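Local coordinates for putative secreted endoglycosylceramidase (Rhodococcus hoagii, PDB 6JYZ), which probably hydrolyses glycosidic bonds of galactosylceramide-type glycolipids, as an endogalactosylceramidase of glycosyl hydrolase family 5, at residues Y294-N299 / P305-G310; G328-F333 / G341-F346; L220-P225 / L267-G272. All coordinates share one frame; numbering follows the deposited sequence.

Contact 1: Y294-N299 / P305-G310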
loop_
_atom_site.group_PDB
_atom_site.type_symbol
_atom_site.label_atom_id
_atom_site.label_comp_id
_atom_site.label_asym_id
_atom_site.label_seq_id
_atom_site.Cartn_x
_atom_site.Cartn_y
_atom_site.Cartn_z
ATOM N N TYR A 294 4.925 -2.081 -10.794
ATOM C CA TYR A 294 4.927 -3.491 -11.149
ATOM C C TYR A 294 5.686 -3.791 -12.456
ATOM O O TYR A 294 5.621 -4.938 -12.926
ATOM C CB TYR A 294 3.485 -4.037 -11.214
ATOM C CG TYR A 294 2.902 -4.339 -9.842
ATOM C CD1 TYR A 294 3.478 -5.252 -8.960
ATOM C CD2 TYR A 294 1.747 -3.729 -9.387
ATOM C CE1 TYR A 294 2.900 -5.607 -7.749
ATOM C CE2 TYR A 294 1.128 -4.057 -8.183
ATOM C CZ TYR A 294 1.719 -4.993 -7.367
ATOM O OH TYR A 294 1.177 -5.421 -6.179
ATOM N N SER A 295 6.447 -2.820 -12.981
ATOM C CA SER A 295 7.251 -3.059 -14.179
ATOM C C SER A 295 8.214 -4.221 -13.950
ATOM O O SER A 295 8.888 -4.319 -12.926
ATOM C CB SER A 295 7.948 -1.847 -14.625
ATOM O OG SER A 295 7.028 -0.796 -14.955
ATOM N N GLN A 296 8.250 -5.098 -14.948
ATOM C CA GLN A 296 9.077 -6.323 -14.977
ATOM C C GLN A 296 8.656 -7.303 -13.906
ATOM O O GLN A 296 9.397 -8.279 -13.609
ATOM C CB GLN A 296 10.589 -6.058 -14.986
ATOM C CG GLN A 296 10.937 -5.208 -16.158
ATOM C CD GLN A 296 12.415 -5.187 -16.446
ATOM O OE1 GLN A 296 13.219 -4.512 -15.817
ATOM N NE2 GLN A 296 12.784 -5.918 -17.489
ATOM N N SER A 297 7.453 -7.161 -13.334
ATOM C CA SER A 297 6.852 -8.135 -12.471
ATOM C C SER A 297 5.583 -8.707 -13.117
ATOM O O SER A 297 5.526 -9.873 -13.473
ATOM C CB SER A 297 6.553 -7.608 -11.051
ATOM O OG SER A 297 5.970 -8.624 -10.315
ATOM N N ILE A 298 4.551 -7.852 -13.270
ATOM C CA ILE A 298 3.244 -8.287 -13.737
ATOM C C ILE A 298 2.684 -7.335 -14.791
ATOM O O ILE A 298 1.471 -7.394 -15.071
ATOM C CB ILE A 298 2.255 -8.541 -12.576
ATOM C CG1 ILE A 298 2.046 -7.263 -11.750
ATOM C CG2 ILE A 298 2.707 -9.735 -11.717
ATOM C CD1 ILE A 298 0.861 -7.391 -10.781
ATOM N N ASN A 299 3.510 -6.543 -15.451
ATOM C CA ASN A 299 3.000 -5.715 -16.547
ATOM C C ASN A 299 2.708 -6.577 -17.770
ATOM O O ASN A 299 3.209 -7.693 -17.911
ATOM C CB ASN A 299 3.983 -4.594 -16.880
ATOM C CG ASN A 299 3.873 -3.402 -15.970
ATOM O OD1 ASN A 299 3.068 -3.371 -15.038
ATOM N ND2 ASN A 299 4.732 -2.443 -16.251
ATOM N N PRO A 305 8.008 -0.851 -19.442
ATOM C CA PRO A 305 9.243 -0.231 -18.962
ATOM C C PRO A 305 10.056 -1.211 -18.151
ATOM O O PRO A 305 9.564 -2.166 -17.573
ATOM C CB PRO A 305 8.792 0.893 -17.980
ATOM C CG PRO A 305 7.290 1.078 -18.271
ATOM C CD PRO A 305 6.814 -0.225 -18.808
ATOM N N SER A 306 11.381 -0.926 -18.095
ATOM C CA SER A 306 12.209 -1.674 -17.156
ATOM C C SER A 306 11.888 -1.230 -15.710
ATOM O O SER A 306 11.214 -0.213 -15.520
ATOM C CB SER A 306 13.688 -1.388 -17.393
ATOM O OG SER A 306 13.962 -0.024 -17.135
ATOM N N ILE A 307 12.414 -1.975 -14.742
ATOM C CA ILE A 307 12.164 -1.552 -13.339
ATOM C C ILE A 307 12.614 -0.108 -13.220
ATOM O O ILE A 307 11.937 0.754 -12.654
ATOM C CB ILE A 307 12.996 -2.439 -12.400
ATOM C CG1 ILE A 307 12.472 -3.865 -12.429
ATOM C CG2 ILE A 307 12.940 -1.862 -10.977
ATOM C CD1 ILE A 307 13.333 -4.830 -11.635
ATOM N N GLU A 308 13.840 0.227 -13.704
ATOM C CA GLU A 308 14.419 1.528 -13.453
ATOM C C GLU A 308 13.695 2.625 -14.222
ATOM O O GLU A 308 13.521 3.736 -13.728
ATOM C CB GLU A 308 15.920 1.527 -13.810
ATOM C CG GLU A 308 16.752 0.637 -12.867
ATOM C CD GLU A 308 16.707 -0.855 -13.206
ATOM O OE1 GLU A 308 16.141 -1.296 -14.239
ATOM O OE2 GLU A 308 17.170 -1.675 -12.291
ATOM N N ASP A 309 13.246 2.323 -15.451
ATOM C CA ASP A 309 12.439 3.308 -16.167
ATOM C C ASP A 309 11.070 3.493 -15.502
ATOM O O ASP A 309 10.552 4.586 -15.541
ATOM C CB ASP A 309 12.307 2.956 -17.656
ATOM C CG ASP A 309 13.591 3.401 -18.430
ATOM O OD1 ASP A 309 14.346 4.312 -17.948
ATOM O OD2 ASP A 309 13.786 2.868 -19.476
ATOM N N GLY A 310 10.524 2.440 -14.945
ATOM C CA GLY A 310 9.253 2.585 -14.204
ATOM C C GLY A 310 9.391 3.586 -13.059
ATOM O O GLY A 310 8.499 4.397 -12.823
HETATM O O HOH W 1 7.230 -3.799 -17.509
#
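The CG of Gln-296 is turned opposite its own carbonyl carbon and beside its backbone N (chi1 -57°). With the chain extended beyond it, the amide reaches the start of helix 307-321. There OE1 takes the backbone N-H of Ile-307 at 2.9 Å from that N. The N-H...O angle of 152° is moderately straight, and the donor stands 28° out of the plane of the Gln-296 amide carbonyl, so the approach is tilted. This gives the first helical residue an acceptor that its own helix cannot supply. Ser-306, the N-cap residue, accepts at OG from the backbone N of Asp-309, two residues past Ile-307, at 3.0 Å. Two side chains, one from each segment, thus close the same helix end.

Along the rest of the Gln-296 chain the fit is by van der Waals contact. The CG of Gln-296 lies 3.6 Å from the carbonyl O of Pro-305, and CG1 of Ile-307 packs against the backbone O of Ser-295 at 3.6 Å. Ser-295 fits its CB against Pro-305 O (3.4 Å), while its OG lies over the proline ring. Gly-310 matters by what it lacks, since a CB there would collide with Ser-295 OG. A water bridges Gln-296 N (3.0 Å) and Pro-305 O (2.8 Å).

The loop following strand 287-289 is therefore fastened to helix 307-321, only a few residues further on, after a cis peptide bond before Pro-305. Gln-296 is held further by Arg-345 NH2, a second donor to OE1, and by Ser-302 O, which accepts from NE2. Ile-307 meanwhile touches Gln-342 and Arg-345 of helix 336-353, and Glu-308 forms a salt bridge with Arg-345, so loop, helix start and helix 336-353 converge here.

Contact 2: G328-F333 / G341-F346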
loop_
_atom_site.group_PDB
_atom_site.type_symbol
_atom_site.label_atom_id
_atom_site.label_comp_id
_atom_site.label_asym_id
_atom_site.label_seq_id
_atom_site.Cartn_x
_atom_site.Cartn_y
_atom_site.Cartn_z
ATOM N N GLY A 328 2.587 2.314 -3.096
ATOM C CA GLY A 328 1.808 1.543 -2.138
ATOM C C GLY A 328 1.842 0.051 -2.393
ATOM O O GLY A 328 1.431 -0.701 -1.483
ATOM N N GLU A 329 2.255 -0.399 -3.582
ATOM C CA GLU A 329 2.402 -1.820 -3.831
ATOM C C GLU A 329 3.462 -2.007 -4.860
ATOM O O GLU A 329 3.586 -1.284 -5.833
ATOM C CB GLU A 329 1.192 -2.474 -4.495
ATOM C CG GLU A 329 -0.056 -2.484 -3.662
ATOM C CD GLU A 329 -1.211 -3.250 -4.306
ATOM O OE1 GLU A 329 -1.020 -4.024 -5.283
ATOM O OE2 GLU A 329 -2.309 -2.994 -3.818
ATOM N N TRP A 330 4.252 -3.075 -4.597
ATOM C CA TRP A 330 5.249 -3.607 -5.533
ATOM C C TRP A 330 5.533 -4.999 -5.048
ATOM O O TRP A 330 5.257 -5.365 -3.896
ATOM C CB TRP A 330 6.496 -2.727 -5.542
ATOM C CG TRP A 330 7.294 -2.772 -4.273
ATOM C CD1 TRP A 330 7.109 -1.994 -3.144
ATOM C CD2 TRP A 330 8.490 -3.556 -4.056
ATOM N NE1 TRP A 330 8.094 -2.265 -2.213
ATOM C CE2 TRP A 330 8.942 -3.206 -2.754
ATOM C CE3 TRP A 330 9.167 -4.511 -4.816
ATOM C CZ2 TRP A 330 10.128 -3.729 -2.240
ATOM C CZ3 TRP A 330 10.369 -4.997 -4.327
ATOM C CH2 TRP A 330 10.829 -4.609 -3.058
ATOM N N GLY A 331 6.057 -5.848 -5.926
ATOM C CA GLY A 331 6.411 -7.191 -5.454
ATOM C C GLY A 331 6.626 -8.117 -6.630
ATOM O O GLY A 331 6.225 -7.824 -7.757
ATOM N N TRP A 332 7.309 -9.227 -6.316
ATOM C CA TRP A 332 7.514 -10.338 -7.257
ATOM C C TRP A 332 6.877 -11.570 -6.664
ATOM O O TRP A 332 6.831 -11.740 -5.443
ATOM C CB TRP A 332 9.016 -10.564 -7.565
ATOM C CG TRP A 332 9.425 -9.688 -8.719
ATOM C CD1 TRP A 332 9.544 -10.083 -10.031
ATOM C CD2 TRP A 332 9.729 -8.273 -8.719
ATOM N NE1 TRP A 332 9.881 -9.008 -10.815
ATOM C CE2 TRP A 332 9.991 -7.885 -10.039
ATOM C CE3 TRP A 332 9.821 -7.258 -7.742
ATOM C CZ2 TRP A 332 10.284 -6.581 -10.440
ATOM C CZ3 TRP A 332 10.155 -5.971 -8.114
ATOM C CH2 TRP A 332 10.375 -5.628 -9.440
ATOM N N PHE A 333 6.363 -12.436 -7.552
ATOM C CA PHE A 333 5.420 -13.483 -7.138
ATOM C C PHE A 333 5.865 -14.894 -7.538
ATOM O O PHE A 333 5.127 -15.839 -7.237
ATOM C CB PHE A 333 4.019 -13.164 -7.705
ATOM C CG PHE A 333 3.576 -11.772 -7.280
ATOM C CD1 PHE A 333 3.226 -11.547 -5.955
ATOM C CD2 PHE A 333 3.588 -10.715 -8.206
ATOM C CE1 PHE A 333 2.936 -10.247 -5.522
ATOM C CE2 PHE A 333 3.216 -9.433 -7.769
ATOM C CZ PHE A 333 2.883 -9.226 -6.440
ATOM N N GLY A 341 16.936 -11.046 -7.863
ATOM C CA GLY A 341 17.738 -9.988 -8.456
ATOM C C GLY A 341 16.897 -8.781 -8.890
ATOM O O GLY A 341 17.346 -7.644 -8.871
ATOM N N GLN A 342 15.649 -9.068 -9.307
ATOM C CA GLN A 342 14.745 -7.973 -9.634
ATOM C C GLN A 342 14.336 -7.243 -8.350
ATOM O O GLN A 342 14.297 -6.028 -8.366
ATOM C CB GLN A 342 13.431 -8.552 -10.162
ATOM C CG GLN A 342 13.578 -9.616 -11.216
ATOM C CD GLN A 342 13.863 -8.845 -12.422
ATOM O OE1 GLN A 342 14.961 -8.305 -12.524
ATOM N NE2 GLN A 342 12.879 -8.865 -13.367
ATOM N N VAL A 343 14.079 -7.976 -7.294
ATOM C CA VAL A 343 13.782 -7.357 -6.000
ATOM C C VAL A 343 14.938 -6.482 -5.554
ATOM O O VAL A 343 14.766 -5.337 -5.090
ATOM C CB VAL A 343 13.361 -8.399 -4.956
ATOM C CG1 VAL A 343 13.079 -7.717 -3.634
ATOM C CG2 VAL A 343 12.138 -9.159 -5.479
ATOM N N ARG A 344 16.189 -6.974 -5.719
ATOM C CA ARG A 344 17.350 -6.193 -5.389
ATOM C C ARG A 344 17.419 -4.915 -6.201
ATOM O O ARG A 344 17.710 -3.859 -5.639
ATOM C CB ARG A 344 18.582 -7.108 -5.603
ATOM C CG ARG A 344 19.892 -6.369 -5.303
ATOM C CD ARG A 344 21.057 -7.350 -5.566
ATOM N NE ARG A 344 22.352 -6.709 -5.491
ATOM C CZ ARG A 344 23.515 -7.360 -5.352
ATOM N NH1 ARG A 344 23.533 -8.684 -5.233
ATOM N NH2 ARG A 344 24.651 -6.673 -5.319
ATOM N N ARG A 345 17.188 -5.006 -7.504
ATOM C CA ARG A 345 17.166 -3.822 -8.334
ATOM C C ARG A 345 16.105 -2.808 -7.861
ATOM O O ARG A 345 16.310 -1.610 -7.916
ATOM C CB ARG A 345 16.861 -4.185 -9.816
ATOM C CG ARG A 345 18.079 -4.826 -10.504
ATOM C CD ARG A 345 17.652 -5.508 -11.797
ATOM N NE ARG A 345 17.084 -4.585 -12.755
ATOM C CZ ARG A 345 16.298 -4.938 -13.761
ATOM N NH1 ARG A 345 16.094 -6.243 -13.971
ATOM N NH2 ARG A 345 15.817 -4.046 -14.618
ATOM N N PHE A 346 14.930 -3.350 -7.432
ATOM C CA PHE A 346 13.883 -2.454 -6.947
ATOM C C PHE A 346 14.303 -1.656 -5.704
ATOM O O PHE A 346 14.125 -0.474 -5.651
ATOM C CB PHE A 346 12.632 -3.300 -6.744
ATOM C CG PHE A 346 11.412 -2.432 -6.543
ATOM C CD1 PHE A 346 11.120 -1.816 -5.322
ATOM C CD2 PHE A 346 10.534 -2.212 -7.613
ATOM C CE1 PHE A 346 10.013 -1.005 -5.154
ATOM C CE2 PHE A 346 9.408 -1.406 -7.431
ATOM C CZ PHE A 346 9.166 -0.794 -6.220
#
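Trp-330, on strand 326-330, makes an offset stack with Phe-346: its six-membered ring and the phenyl ring have centroids 3.8 Å apart and planes only 8° from parallel. Phe-346 reaches this position because its CG swings opposite the backbone N (chi1 -167°), carrying the ring off the helix toward the strand. At the rim of the same indole, near its plane, CH2 of Trp-330 meets CG1 of Val-343 at 3.9 Å.

Gly-331 links the two tryptophans, both of whose side chains point toward the helix. At its backbone angles a CB would jam against the carbonyl O of Trp-330 and would also be crowded by CZ of Phe-333.

Gln-342 and Val-343 share one face of Trp-332, while Phe-346 comes at the edge. The CB of Gln-342 makes a CH-pi contact 3.8 Å from the centroid of the five-membered ring of Trp-332 and 24° off its normal; the two side chains cross at about a right angle. On the same side, CG2 of Val-343 touches CE3 of Trp-332 at 3.8 Å, so the two valine methyls are divided between the two indoles. At the edge, CZ3 of Trp-332 meets CD2 of Phe-346, also at 3.8 Å. These two rings are steeply inclined without forming a stack. The polar corner of the indole is satisfied elsewhere, NE1 giving its hydrogen to the backbone O of Gln-296.

Trp-330, Trp-332 and Phe-346 form an aromatic cluster, which Trp-359 extends edge-to-face against Trp-330. Such apolar packing of a helix onto the strand leading into it belongs to the beta-alpha-beta unit of strand 326-330, helix 336-353 and strand 356-359, here part of the (beta/alpha)8 barrel of family 5 glycosyl hydrolases.

Contact 3: L220-P225 / L267-G272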
loop_
_atom_site.group_PDB
_atom_site.type_symbol
_atom_site.label_atom_id
_atom_site.label_comp_id
_atom_site.label_asym_id
_atom_site.label_seq_id
_atom_site.Cartn_x
_atom_site.Cartn_y
_atom_site.Cartn_z
ATOM N N LEU A 220 -8.389 5.354 -2.519
ATOM C CA LEU A 220 -9.005 4.149 -3.080
ATOM C C LEU A 220 -7.920 3.356 -3.779
ATOM O O LEU A 220 -7.195 3.929 -4.658
ATOM C CB LEU A 220 -10.120 4.503 -4.066
ATOM C CG LEU A 220 -10.900 3.324 -4.656
ATOM C CD1 LEU A 220 -11.575 2.505 -3.564
ATOM C CD2 LEU A 220 -11.907 3.845 -5.648
ATOM N N ASN A 221 -7.801 2.089 -3.456
ATOM C CA ASN A 221 -6.780 1.269 -4.121
ATOM C C ASN A 221 -7.152 1.080 -5.581
ATOM O O ASN A 221 -8.337 0.799 -5.895
ATOM C CB ASN A 221 -6.797 -0.112 -3.488
ATOM C CG ASN A 221 -5.802 -1.025 -4.177
ATOM O OD1 ASN A 221 -4.590 -0.760 -4.120
ATOM N ND2 ASN A 221 -6.252 -2.098 -4.783
ATOM N N GLU A 222 -6.161 1.169 -6.460
ATOM C CA GLU A 222 -6.231 0.847 -7.913
ATOM C C GLU A 222 -7.604 1.156 -8.490
ATOM O O GLU A 222 -8.268 0.255 -9.066
ATOM C CB GLU A 222 -5.829 -0.601 -8.144
ATOM C CG GLU A 222 -4.391 -0.835 -7.749
ATOM C CD GLU A 222 -3.791 -2.152 -8.190
ATOM O OE1 GLU A 222 -4.557 -3.061 -8.534
ATOM O OE2 GLU A 222 -2.535 -2.329 -8.085
ATOM N N PRO A 223 -8.029 2.430 -8.495
ATOM C CA PRO A 223 -9.363 2.711 -9.038
ATOM C C PRO A 223 -9.467 2.227 -10.484
ATOM O O PRO A 223 -8.595 2.547 -11.299
ATOM C CB PRO A 223 -9.497 4.223 -8.924
ATOM C CG PRO A 223 -8.518 4.594 -7.847
ATOM C CD PRO A 223 -7.349 3.620 -7.976
ATOM N N ASN A 224 -10.499 1.457 -10.803
ATOM C CA ASN A 224 -10.579 0.972 -12.164
ATOM C C ASN A 224 -11.103 2.081 -13.103
ATOM O O ASN A 224 -11.779 3.026 -12.648
ATOM C CB ASN A 224 -11.487 -0.249 -12.278
ATOM C CG ASN A 224 -10.944 -1.519 -11.641
ATOM O OD1 ASN A 224 -9.968 -1.519 -10.755
ATOM N ND2 ASN A 224 -11.512 -2.620 -11.957
ATOM N N PRO A 225 -10.875 2.002 -14.416
ATOM C CA PRO A 225 -11.387 3.022 -15.326
ATOM C C PRO A 225 -12.904 3.143 -15.394
ATOM O O PRO A 225 -13.417 4.154 -15.845
ATOM C CB PRO A 225 -10.784 2.598 -16.686
ATOM C CG PRO A 225 -9.533 1.855 -16.321
ATOM C CD PRO A 225 -9.914 1.097 -15.060
ATOM N N LEU A 267 -4.737 0.885 -14.375
ATOM C CA LEU A 267 -3.909 0.649 -15.553
ATOM C C LEU A 267 -2.442 0.844 -15.264
ATOM O O LEU A 267 -1.596 0.184 -15.904
ATOM C CB LEU A 267 -4.338 1.566 -16.709
ATOM C CG LEU A 267 -5.764 1.295 -17.173
ATOM C CD1 LEU A 267 -6.161 2.365 -18.208
ATOM C CD2 LEU A 267 -5.975 -0.085 -17.755
ATOM N N TRP A 268 -2.038 1.727 -14.358
ATOM C CA TRP A 268 -0.598 1.886 -14.068
ATOM C C TRP A 268 -0.015 0.575 -13.617
ATOM O O TRP A 268 1.155 0.263 -13.940
ATOM C CB TRP A 268 -0.417 2.960 -12.978
ATOM C CG TRP A 268 1.019 3.418 -12.851
ATOM C CD1 TRP A 268 2.105 2.681 -12.419
ATOM C CD2 TRP A 268 1.515 4.714 -13.190
ATOM N NE1 TRP A 268 3.249 3.464 -12.486
ATOM C CE2 TRP A 268 2.918 4.695 -12.961
ATOM C CE3 TRP A 268 0.931 5.896 -13.625
ATOM C CZ2 TRP A 268 3.713 5.830 -13.174
ATOM C CZ3 TRP A 268 1.720 7.021 -13.847
ATOM C CH2 TRP A 268 3.105 6.972 -13.637
ATOM N N SER A 269 -0.768 -0.234 -12.882
ATOM C CA SER A 269 -0.269 -1.515 -12.396
ATOM C C SER A 269 -0.064 -2.547 -13.473
ATOM O O SER A 269 0.521 -3.618 -13.139
ATOM C CB SER A 269 -1.215 -2.097 -11.355
ATOM O OG SER A 269 -1.286 -1.194 -10.276
ATOM N N ALA A 270 -0.567 -2.320 -14.689
ATOM C CA ALA A 270 -0.338 -3.245 -15.812
ATOM C C ALA A 270 0.581 -2.667 -16.871
ATOM O O ALA A 270 1.101 -3.444 -17.698
ATOM C CB ALA A 270 -1.694 -3.554 -16.429
ATOM N N PHE A 271 0.829 -1.370 -16.901
ATOM C CA PHE A 271 1.599 -0.763 -17.975
ATOM C C PHE A 271 2.794 0.021 -17.474
ATOM O O PHE A 271 3.685 0.335 -18.303
ATOM C CB PHE A 271 0.729 0.217 -18.789
ATOM C CG PHE A 271 -0.350 -0.513 -19.558
ATOM C CD1 PHE A 271 0.008 -1.176 -20.755
ATOM C CD2 PHE A 271 -1.600 -0.769 -19.027
ATOM C CE1 PHE A 271 -0.967 -1.895 -21.449
ATOM C CE2 PHE A 271 -2.547 -1.545 -19.704
ATOM C CZ PHE A 271 -2.189 -2.077 -20.926
ATOM N N GLY A 272 2.860 0.423 -16.196
ATOM C CA GLY A 272 3.986 1.182 -15.707
ATOM C C GLY A 272 3.843 2.672 -15.931
ATOM O O GLY A 272 4.770 3.445 -15.659
#
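The carboxylate of Glu-222 is met on one face by Ser-269: the serine hydroxyl donates to OE2 with its OG 2.8 Å away, coming from 67° out of the carboxylate plane. OE2 also hydrogen-bonds with His-292 ND1, so one oxygen is gripped by two residues.

Glu-222 reaches Ser-269 through an extended chain, its CG turned opposite the carbonyl carbon (chi1 -64°). Further along, the contact is apolar: at the ring of Pro-225, CG touches CD1 of Leu-267 at 3.9 Å, the two side chains crossing at a slant. With an alanine here in place of Glu-222, the hydroxyl of Ser-269 and ND1 of His-292 would probably lose their shared partner, leaving the serine hydroxyl free to turn.

Asn-221, Glu-222 and Pro-223 match the Asn-Glu-Pro signature of family 5, whose glutamate is the acid/base in relatives. The chemistry is consistent with that role here: hydroxyl and imidazole both grip OE2 and would restrict how the carboxylate turns, while Pro-225 and Leu-267 add an apolar touch between the two loops.

How the contacts relate
Contact 2 is the most thoroughly buried of the three and is purely apolar and aromatic across its segments, joining a barrel strand to its following helix. Contacts 1 and 3 are partly buried loop contacts, each with one direct hydrogen bond. In contact 1 that bond meets the first N-H of a helix, amid carbons packed on carbonyl oxygens and a bridging water; in contact 3 it grips a carboxylate, beside a small hydrophobic touch. Ser-297 OG lies 2.7 Å from Gly-331 O, a probable hydrogen bond between contacts 1 and 2. Glu-329 is common ground: its OE1 is 2.8 Å from Tyr-294 OH and 3.6 Å from Glu-222 OE2, an acidic pair consistent with the two catalytic glutamates of family 5.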